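Local structure of 4-amino-4-deoxy-L-arabinose transferase or related glycosyltransferases of PMT family (Cupriavidus metallidurans, 5EZM) at residues Y442-G445 with M446-G449; Q475-T478 with P479-L483; G505-D508 with E509-G513; P544-Y547 with L548-P552. The protein probably transfers 4-amino-4-deoxy-L-arabinose to lipid A in the membrane, as a zinc-containing lipid glycosyltransferase of the GT-C fold. All coordinates share one frame; numbering follows the deposited sequence.

Contact 1: residues Y442-G445 with M446-G449; sequences YAMG and MYLG
The amide N of Leu448 donates to the carbonyl O of Met444 at 2.9 Å, nearly straight at the hydrogen (N-H...O 173°), one of four successive i to i+4 bonds in a buried part of membrane helix 435-456 of this GT-C enzyme. The Leu448 side chain starts beside the same carbonyl. With CG anti to the backbone N (chi1 172°) and a bend at chi2, Met444 brings its sulfur beside the leucine branch: SD is 3.9 Å from Leu448 CG, and the two side chains cross at a slant. Were Leu448 an alanine, the Met444 sulfur would probably lose this apolar neighbour and the packing on Val44 of helix 31-47 would be thinner. Two residues before Leu448, Met446 lays its CG over a face of the Tyr442 ring. Because this CG stands beside the backbone N (chi1 -72°), Met446 folds back along the helix, bringing CG to 4.2 Å from the Tyr442 ring centroid in a CH-pi contact. Its sulfur sits obliquely above the same ring, a Met-aromatic contact. Tyr442 OH is hydrogen-bonded to Pro298 O, which ties down the far end of the ring, while helices 369-389 and 403-430 pack around this pair. Beyond the sulfur, the terminal methyl CE of Met446 reaches 3.8 Å from Tyr442 CE1.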
loop_
_atom_site.group_PDB
_atom_site.type_symbol
_atom_site.label_atom_id
_atom_site.label_comp_id
_atom_site.label_asym_id
_atom_site.label_seq_id
_atom_site.Cartn_x
_atom_site.Cartn_y
_atom_site.Cartn_z
ATOM N N TYR A 442 -11.539 18.942 -11.939
ATOM C CA TYR A 442 -12.299 17.732 -11.634
ATOM C C TYR A 442 -11.440 16.713 -10.891
ATOM O O TYR A 442 -11.857 16.157 -9.866
ATOM C CB TYR A 442 -12.850 17.156 -12.939
ATOM C CG TYR A 442 -13.281 15.708 -12.914
ATOM C CD1 TYR A 442 -14.589 15.359 -12.616
ATOM C CD2 TYR A 442 -12.386 14.692 -13.231
ATOM C CE1 TYR A 442 -14.992 14.038 -12.613
ATOM C CE2 TYR A 442 -12.778 13.369 -13.231
ATOM C CZ TYR A 442 -14.082 13.048 -12.921
ATOM O OH TYR A 442 -14.479 11.733 -12.918
ATOM N N ALA A 443 -10.226 16.464 -11.386
ATOM C CA ALA A 443 -9.330 15.517 -10.731
ATOM C C ALA A 443 -8.941 15.991 -9.337
ATOM O O ALA A 443 -8.818 15.179 -8.413
ATOM C CB ALA A 443 -8.082 15.295 -11.585
ATOM N N MET A 444 -8.731 17.301 -9.167
ATOM C CA MET A 444 -8.448 17.828 -7.834
ATOM C C MET A 444 -9.624 17.596 -6.891
ATOM O O MET A 444 -9.435 17.208 -5.728
ATOM C CB MET A 444 -8.111 19.315 -7.916
ATOM C CG MET A 444 -7.988 20.002 -6.567
ATOM S SD MET A 444 -6.619 19.381 -5.571
ATOM C CE MET A 444 -5.208 20.023 -6.467
ATOM N N GLY A 445 -10.846 17.816 -7.377
ATOM C CA GLY A 445 -12.014 17.548 -6.555
ATOM C C GLY A 445 -12.126 16.088 -6.166
ATOM O O GLY A 445 -12.424 15.764 -5.014
ATOM N N MET A 446 -11.881 15.186 -7.120
ATOM C CA MET A 446 -11.915 13.757 -6.821
ATOM C C MET A 446 -10.859 13.392 -5.788
ATOM O O MET A 446 -11.141 12.672 -4.823
ATOM C CB MET A 446 -11.713 12.948 -8.102
ATOM C CG MET A 446 -12.898 12.985 -9.032
ATOM S SD MET A 446 -14.333 12.239 -8.249
ATOM C CE MET A 446 -15.629 13.277 -8.903
ATOM N N TYR A 447 -9.632 13.884 -5.976
ATOM C CA TYR A 447 -8.544 13.546 -5.066
ATOM C C TYR A 447 -8.842 14.027 -3.652
ATOM O O TYR A 447 -8.672 13.280 -2.680
ATOM C CB TYR A 447 -7.235 14.143 -5.578
ATOM C CG TYR A 447 -6.128 14.159 -4.551
ATOM C CD1 TYR A 447 -5.568 12.976 -4.089
ATOM C CD2 TYR A 447 -5.639 15.356 -4.049
ATOM C CE1 TYR A 447 -4.557 12.986 -3.154
ATOM C CE2 TYR A 447 -4.624 15.375 -3.117
ATOM C CZ TYR A 447 -4.089 14.188 -2.673
ATOM O OH TYR A 447 -3.079 14.201 -1.740
ATOM N N LEU A 448 -9.293 15.277 -3.517
ATOM C CA LEU A 448 -9.680 15.767 -2.199
ATOM C C LEU A 448 -10.830 14.946 -1.628
ATOM O O LEU A 448 -10.879 14.688 -0.421
ATOM C CB LEU A 448 -10.055 17.247 -2.273
ATOM C CG LEU A 448 -8.939 18.222 -2.663
ATOM C CD1 LEU A 448 -9.453 19.654 -2.681
ATOM C CD2 LEU A 448 -7.745 18.088 -1.733
ATOM N N GLY A 449 -11.755 14.515 -2.484
ATOM C CA GLY A 449 -12.880 13.709 -2.055
ATOM C C GLY A 449 -12.466 12.387 -1.448
ATOM O O GLY A 449 -12.797 12.089 -0.295
#

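Contact 2: residues Q475-T478 with P479-L483; sequences QKLT and PEMPL
A type I beta turn from Thr478 to Met481 lies in the loop between helix 470-474 and strand 483-486 of the C-terminal domain. It is closed by Met481 N, which donates to Thr478 O at 3.1 Å from above the carbonyl plane rather than along a lone pair. The same N-H also makes a weak bond to Thr478 OG1. That hydroxyl is turned between the backbone N and the carbonyl carbon of its own residue (chi1 70°), which points it over the turn, where Met481 CG lies 3.3 Å from Thr478 OG1. The Met481 chain runs extended from CB to SD and then bends at chi3; its sulfur stands 3.8 Å from Lys476 O, and its methyl turns toward Leu477. Cutting Met481 back to an alanine is likely to open a gap beside Leu477 and take away the contact with Met539 of strand 539-542, although the turn bond is made by backbone. Leu477 and Leu483 both pack on Leu497 of helix 493-497, and Leu477 CD2 lies 4.2 Å from Leu483 CD2. The closest apolar approach is made by the other leucine branch, Leu477 CD1, 3.6 Å from Met481 CE.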
loop_
_atom_site.group_PDB
_atom_site.type_symbol
_atom_site.label_atom_id
_atom_site.label_comp_id
_atom_site.label_asym_id
_atom_site.label_seq_id
_atom_site.Cartn_x
_atom_site.Cartn_y
_atom_site.Cartn_z
ATOM N N GLN A 475 2.312 3.550 31.417
ATOM C CA GLN A 475 2.625 4.092 32.735
ATOM C C GLN A 475 3.276 3.044 33.630
ATOM O O GLN A 475 4.134 3.379 34.456
ATOM C CB GLN A 475 1.357 4.644 33.389
ATOM C CG GLN A 475 1.603 5.391 34.696
ATOM C CD GLN A 475 0.318 5.769 35.411
ATOM O OE1 GLN A 475 -0.776 5.633 34.861
ATOM N NE2 GLN A 475 0.445 6.242 36.647
ATOM N N LYS A 476 2.898 1.774 33.471
ATOM C CA LYS A 476 3.428 0.699 34.296
ATOM C C LYS A 476 4.264 -0.321 33.537
ATOM O O LYS A 476 4.969 -1.108 34.177
ATOM C CB LYS A 476 2.286 -0.034 35.015
ATOM C CG LYS A 476 1.576 0.812 36.052
ATOM C CD LYS A 476 2.541 1.264 37.140
ATOM C CE LYS A 476 1.838 2.113 38.188
ATOM N NZ LYS A 476 1.234 3.344 37.599
ATOM N N LEU A 477 4.214 -0.336 32.206
ATOM C CA LEU A 477 4.975 -1.293 31.413
ATOM C C LEU A 477 6.378 -0.759 31.146
ATOM O O LEU A 477 6.544 0.384 30.707
ATOM C CB LEU A 477 4.262 -1.590 30.094
ATOM C CG LEU A 477 4.957 -2.565 29.139
ATOM C CD1 LEU A 477 5.053 -3.951 29.760
ATOM C CD2 LEU A 477 4.239 -2.624 27.793
ATOM N N THR A 478 7.380 -1.590 31.408
ATOM C CA THR A 478 8.782 -1.278 31.189
ATOM C C THR A 478 9.340 -2.108 30.038
ATOM O O THR A 478 8.774 -3.145 29.676
ATOM C CB THR A 478 9.593 -1.552 32.463
ATOM O OG1 THR A 478 9.662 -2.965 32.688
ATOM C CG2 THR A 478 8.937 -0.889 33.661
ATOM N N PRO A 479 10.450 -1.676 29.424
ATOM C CA PRO A 479 11.003 -2.458 28.305
ATOM C C PRO A 479 11.523 -3.827 28.713
ATOM O O PRO A 479 11.490 -4.753 27.892
ATOM C CB PRO A 479 12.127 -1.561 27.765
ATOM C CG PRO A 479 12.441 -0.625 28.873
ATOM C CD PRO A 479 11.151 -0.392 29.590
ATOM N N GLU A 480 12.001 -3.993 29.947
ATOM C CA GLU A 480 12.437 -5.308 30.397
ATOM C C GLU A 480 11.277 -6.212 30.797
ATOM O O GLU A 480 11.497 -7.403 31.041
ATOM C CB GLU A 480 13.414 -5.176 31.570
ATOM C CG GLU A 480 12.861 -4.446 32.784
ATOM C CD GLU A 480 13.048 -2.939 32.703
ATOM O OE1 GLU A 480 13.488 -2.447 31.639
ATOM O OE2 GLU A 480 12.761 -2.250 33.706
ATOM N N MET A 481 10.060 -5.682 30.871
ATOM C CA MET A 481 8.892 -6.488 31.194
ATOM C C MET A 481 8.383 -7.206 29.948
ATOM O O MET A 481 8.348 -6.617 28.864
ATOM C CB MET A 481 7.776 -5.619 31.758
ATOM C CG MET A 481 7.720 -5.556 33.260
ATOM S SD MET A 481 6.283 -4.610 33.783
ATOM C CE MET A 481 4.986 -5.535 32.970
ATOM N N PRO A 482 7.975 -8.465 30.071
ATOM C CA PRO A 482 7.314 -9.130 28.947
ATOM C C PRO A 482 5.916 -8.578 28.732
ATOM O O PRO A 482 5.228 -8.170 29.671
ATOM C CB PRO A 482 7.264 -10.603 29.377
ATOM C CG PRO A 482 8.208 -10.720 30.516
ATOM C CD PRO A 482 8.227 -9.390 31.187
ATOM N N LEU A 483 5.500 -8.562 27.471
ATOM C CA LEU A 483 4.124 -8.257 27.094
ATOM C C LEU A 483 3.641 -9.442 26.261
ATOM O O LEU A 483 3.810 -9.474 25.038
ATOM C CB LEU A 483 4.027 -6.937 26.338
ATOM C CG LEU A 483 2.625 -6.570 25.841
ATOM C CD1 LEU A 483 1.657 -6.396 27.005
ATOM C CD2 LEU A 483 2.667 -5.322 24.967
#

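Contact 3: residues G505-D508 with E509-G513; sequences GQAD and ELTFG
Asp508 O takes two bonds from Thr511, each 2.9 Å long: one from its backbone N and one from its hydroxyl OG1. The hydroxyl comes in the carbonyl plane on a lone pair, whereas the amide reaches the oxygen from above that plane. Thr511 OG1 can do so because it stands beside its own backbone N (chi1 -78°), facing back along the chain. Just before this, Leu510 N donates to Ala507 O at 2.9 Å, and the Ala507 methyl points toward the turn, CB 3.4 Å from Thr511 N. The two backbone i to i+3 bonds make a short 3-10 turn leading from strand 502-504 into helix 511-516 of the C-terminal domain. At its outer side, Asp508 OD2 receives a weak bond from Glu509 N and lies 3.2 Å from Glu509 OE1, with the carboxylate planes 39° apart. This closeness of like charges is probably eased by Arg61, whose NH1 forms a salt bridge with Glu509 OE2. Glu509 sits in the second shell of the zinc site: its side chain is about 4 Å from those of the zinc ligands Glu87 and His270, and about 5 Å from the zinc ion, while Tyr80 and Tyr85 pack against it.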
loop_
_atom_site.group_PDB
_atom_site.type_symbol
_atom_site.label_atom_id
_atom_site.label_comp_id
_atom_site.label_asym_id
_atom_site.label_seq_id
_atom_site.Cartn_x
_atom_site.Cartn_y
_atom_site.Cartn_z
ATOM N N GLY A 505 1.336 -19.247 22.431
ATOM C CA GLY A 505 0.462 -20.113 21.664
ATOM C C GLY A 505 0.546 -19.875 20.172
ATOM O O GLY A 505 1.634 -19.642 19.640
ATOM N N GLN A 506 -0.597 -19.928 19.485
ATOM C CA GLN A 506 -0.626 -19.768 18.035
ATOM C C GLN A 506 -0.098 -18.397 17.633
ATOM O O GLN A 506 -0.726 -17.371 17.916
ATOM C CB GLN A 506 -2.043 -19.976 17.503
ATOM C CG GLN A 506 -2.653 -21.337 17.826
ATOM C CD GLN A 506 -2.166 -22.447 16.910
ATOM O OE1 GLN A 506 -1.039 -22.419 16.416
ATOM N NE2 GLN A 506 -3.024 -23.433 16.674
ATOM N N ALA A 507 1.056 -18.377 16.973
ATOM C CA ALA A 507 1.725 -17.140 16.602
ATOM C C ALA A 507 1.283 -16.604 15.247
ATOM O O ALA A 507 1.810 -15.577 14.803
ATOM C CB ALA A 507 3.244 -17.345 16.602
ATOM N N ASP A 508 0.340 -17.271 14.586
ATOM C CA ASP A 508 -0.196 -16.833 13.293
ATOM C C ASP A 508 0.978 -16.761 12.317
ATOM O O ASP A 508 1.751 -17.728 12.231
ATOM C CB ASP A 508 -0.979 -15.540 13.502
ATOM C CG ASP A 508 -1.730 -15.104 12.263
ATOM O OD1 ASP A 508 -2.785 -15.707 11.965
ATOM O OD2 ASP A 508 -1.268 -14.158 11.590
ATOM N N GLU A 509 1.168 -15.655 11.593
ATOM C CA GLU A 509 2.264 -15.531 10.639
ATOM C C GLU A 509 3.635 -15.521 11.303
ATOM O O GLU A 509 4.647 -15.556 10.593
ATOM C CB GLU A 509 2.087 -14.260 9.815
ATOM C CG GLU A 509 2.414 -12.995 10.581
ATOM C CD GLU A 509 1.600 -11.806 10.119
ATOM O OE1 GLU A 509 0.366 -11.949 9.986
ATOM O OE2 GLU A 509 2.193 -10.730 9.884
ATOM N N LEU A 510 3.700 -15.462 12.632
ATOM C CA LEU A 510 4.960 -15.574 13.352
ATOM C C LEU A 510 5.279 -17.007 13.756
ATOM O O LEU A 510 6.343 -17.248 14.341
ATOM C CB LEU A 510 4.943 -14.672 14.590
ATOM C CG LEU A 510 5.059 -13.174 14.300
ATOM C CD1 LEU A 510 4.901 -12.356 15.570
ATOM C CD2 LEU A 510 6.388 -12.866 13.629
ATOM N N THR A 511 4.390 -17.955 13.441
ATOM C CA THR A 511 4.602 -19.357 13.792
ATOM C C THR A 511 6.014 -19.818 13.447
ATOM O O THR A 511 6.734 -20.350 14.301
ATOM C CB THR A 511 3.568 -20.232 13.080
ATOM O OG1 THR A 511 2.308 -20.138 13.757
ATOM C CG2 THR A 511 4.025 -21.685 13.042
ATOM N N PHE A 512 6.432 -19.600 12.197
ATOM C CA PHE A 512 7.762 -20.024 11.772
ATOM C C PHE A 512 8.835 -19.437 12.680
ATOM O O PHE A 512 9.690 -20.163 13.204
ATOM C CB PHE A 512 7.997 -19.617 10.318
ATOM C CG PHE A 512 9.313 -20.077 9.768
ATOM C CD1 PHE A 512 9.456 -21.358 9.267
ATOM C CD2 PHE A 512 10.405 -19.227 9.745
ATOM C CE1 PHE A 512 10.665 -21.786 8.756
ATOM C CE2 PHE A 512 11.619 -19.650 9.235
ATOM C CZ PHE A 512 11.749 -20.931 8.739
ATOM N N GLY A 513 8.781 -18.122 12.906
ATOM C CA GLY A 513 9.747 -17.505 13.797
ATOM C C GLY A 513 9.682 -18.083 15.195
ATOM O O GLY A 513 10.711 -18.269 15.852
#

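Contact 4: residues P544-Y547 with L548-P552; sequences PDTY and LALAP
Thr546 and Leu550 lie side by side on the inner face of helix 544-550, a short helix of the C-terminal domain that follows strand 539-542. Here the packing is close: Thr546 CG2 meets Leu550 CD1 at 3.7 Å, Val486 of strand 483-486 touches both residues, and Val525 and Phe528 of helix 525-534 pack on the leucine. That turn is closed by Leu550 N, which donates to Thr546 O at 2.9 Å, with an N-H...O angle of 148°. The two branches of Thr546 part company: CG2, anti to its own backbone N, runs toward Leu550, while OG1 is hydrogen-bonded to Ser543 OG. Tyr547 turns its ring to strand 566-569, where Val566 and Val568 receive it.

The opposite character belongs to Asp545, Leu548 and Ala549, which are exposed, and backbone bonds do most of the joining between the two turns on this side. Leu548 N donates to Pro544 O in the carbonyl plane at 2.9 Å, and Ala549 N to Asp545 O over the same distance but less straight (N-H...O 140°). The methyl of Ala549 stays close to the backbone of the turn before it, CB 3.6 Å from Thr546 O. The Tyr547 ring meets Ala551 obliquely, CE2 4.5 Å from Ala551 CB.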
loop_
_atom_site.group_PDB
_atom_site.type_symbol
_atom_site.label_atom_id
_atom_site.label_comp_id
_atom_site.label_asym_id
_atom_site.label_seq_id
_atom_site.Cartn_x
_atom_site.Cartn_y
_atom_site.Cartn_z
ATOM N N PRO A 544 -11.136 -10.403 24.330
ATOM C CA PRO A 544 -12.064 -10.581 25.459
ATOM C C PRO A 544 -12.477 -12.028 25.670
ATOM O O PRO A 544 -12.521 -12.494 26.816
ATOM C CB PRO A 544 -13.255 -9.693 25.071
ATOM C CG PRO A 544 -12.669 -8.661 24.179
ATOM C CD PRO A 544 -11.595 -9.358 23.400
ATOM N N ASP A 545 -12.772 -12.756 24.589
ATOM C CA ASP A 545 -13.131 -14.165 24.726
ATOM C C ASP A 545 -11.979 -14.980 25.297
ATOM O O ASP A 545 -12.208 -15.950 26.031
ATOM C CB ASP A 545 -13.573 -14.730 23.376
ATOM C CG ASP A 545 -14.904 -14.163 22.911
ATOM O OD1 ASP A 545 -15.821 -14.019 23.750
ATOM O OD2 ASP A 545 -15.034 -13.860 21.705
ATOM N N THR A 546 -10.736 -14.608 24.978
ATOM C CA THR A 546 -9.593 -15.270 25.597
ATOM C C THR A 546 -9.534 -14.975 27.090
ATOM O O THR A 546 -9.232 -15.867 27.893
ATOM C CB THR A 546 -8.294 -14.841 24.911
ATOM O OG1 THR A 546 -8.321 -15.244 23.538
ATOM C CG2 THR A 546 -7.093 -15.482 25.587
ATOM N N TYR A 547 -9.822 -13.729 27.482
ATOM C CA TYR A 547 -9.849 -13.389 28.900
ATOM C C TYR A 547 -10.912 -14.190 29.636
ATOM O O TYR A 547 -10.674 -14.677 30.746
ATOM C CB TYR A 547 -10.094 -11.890 29.086
ATOM C CG TYR A 547 -10.203 -11.476 30.540
ATOM C CD1 TYR A 547 -9.073 -11.120 31.263
ATOM C CD2 TYR A 547 -11.435 -11.446 31.192
ATOM C CE1 TYR A 547 -9.161 -10.748 32.595
ATOM C CE2 TYR A 547 -11.534 -11.077 32.523
ATOM C CZ TYR A 547 -10.392 -10.726 33.218
ATOM O OH TYR A 547 -10.474 -10.354 34.542
ATOM N N LEU A 548 -12.099 -14.325 29.041
ATOM C CA LEU A 548 -13.154 -15.096 29.687
ATOM C C LEU A 548 -12.830 -16.584 29.698
ATOM O O LEU A 548 -13.269 -17.310 30.598
ATOM C CB LEU A 548 -14.489 -14.840 28.990
ATOM C CG LEU A 548 -15.723 -15.420 29.677
ATOM C CD1 LEU A 548 -15.725 -15.044 31.146
ATOM C CD2 LEU A 548 -16.992 -14.935 28.993
ATOM N N ALA A 549 -12.057 -17.054 28.716
ATOM C CA ALA A 549 -11.660 -18.457 28.692
ATOM C C ALA A 549 -10.599 -18.753 29.747
ATOM O O ALA A 549 -10.589 -19.838 30.338
ATOM C CB ALA A 549 -11.160 -18.831 27.298
ATOM N N LEU A 550 -9.699 -17.801 29.999
ATOM C CA LEU A 550 -8.634 -17.972 30.979
ATOM C C LEU A 550 -9.024 -17.510 32.375
ATOM O O LEU A 550 -8.264 -17.747 33.322
ATOM C CB LEU A 550 -7.377 -17.209 30.542
ATOM C CG LEU A 550 -6.364 -17.885 29.616
ATOM C CD1 LEU A 550 -6.934 -18.118 28.228
ATOM C CD2 LEU A 550 -5.096 -17.051 29.535
ATOM N N ALA A 551 -10.176 -16.862 32.528
ATOM C CA ALA A 551 -10.532 -16.282 33.822
ATOM C C ALA A 551 -10.697 -17.328 34.916
ATOM O O ALA A 551 -10.171 -17.112 36.021
ATOM C CB ALA A 551 -11.790 -15.419 33.671
ATOM N N PRO A 552 -11.393 -18.454 34.707
ATOM C CA PRO A 552 -11.460 -19.466 35.773
ATOM C C PRO A 552 -10.134 -20.157 36.046
ATOM O O PRO A 552 -10.006 -20.814 37.087
ATOM C CB PRO A 552 -12.505 -20.460 35.253
ATOM C CG PRO A 552 -12.501 -20.278 33.786
ATOM C CD PRO A 552 -12.243 -18.826 33.559
#

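Contact 1 is wholly buried and belongs to the membrane part, whereas contacts 2, 3 and 4 all fall in the C-terminal domain, their centres 21 to 22 Å apart; the centre of contact 1 lies 42 Å or more from theirs. Contacts 1 and 4 are both runs of helical i to i+4 bonds, but the first is enclosed by other membrane helices with methionine and aromatic groups, and the second is a surface helix with one packed face. Contacts 2 and 3 are turns beside neighbouring parallel strands, 483-486 and 502-504. A threonine hydroxyl takes part in each, weakly as an acceptor in contact 2 and as a donor in contact 3, yet contact 2 is largely apolar, while contact 3 sets the Glu509 carboxylate beside the zinc site.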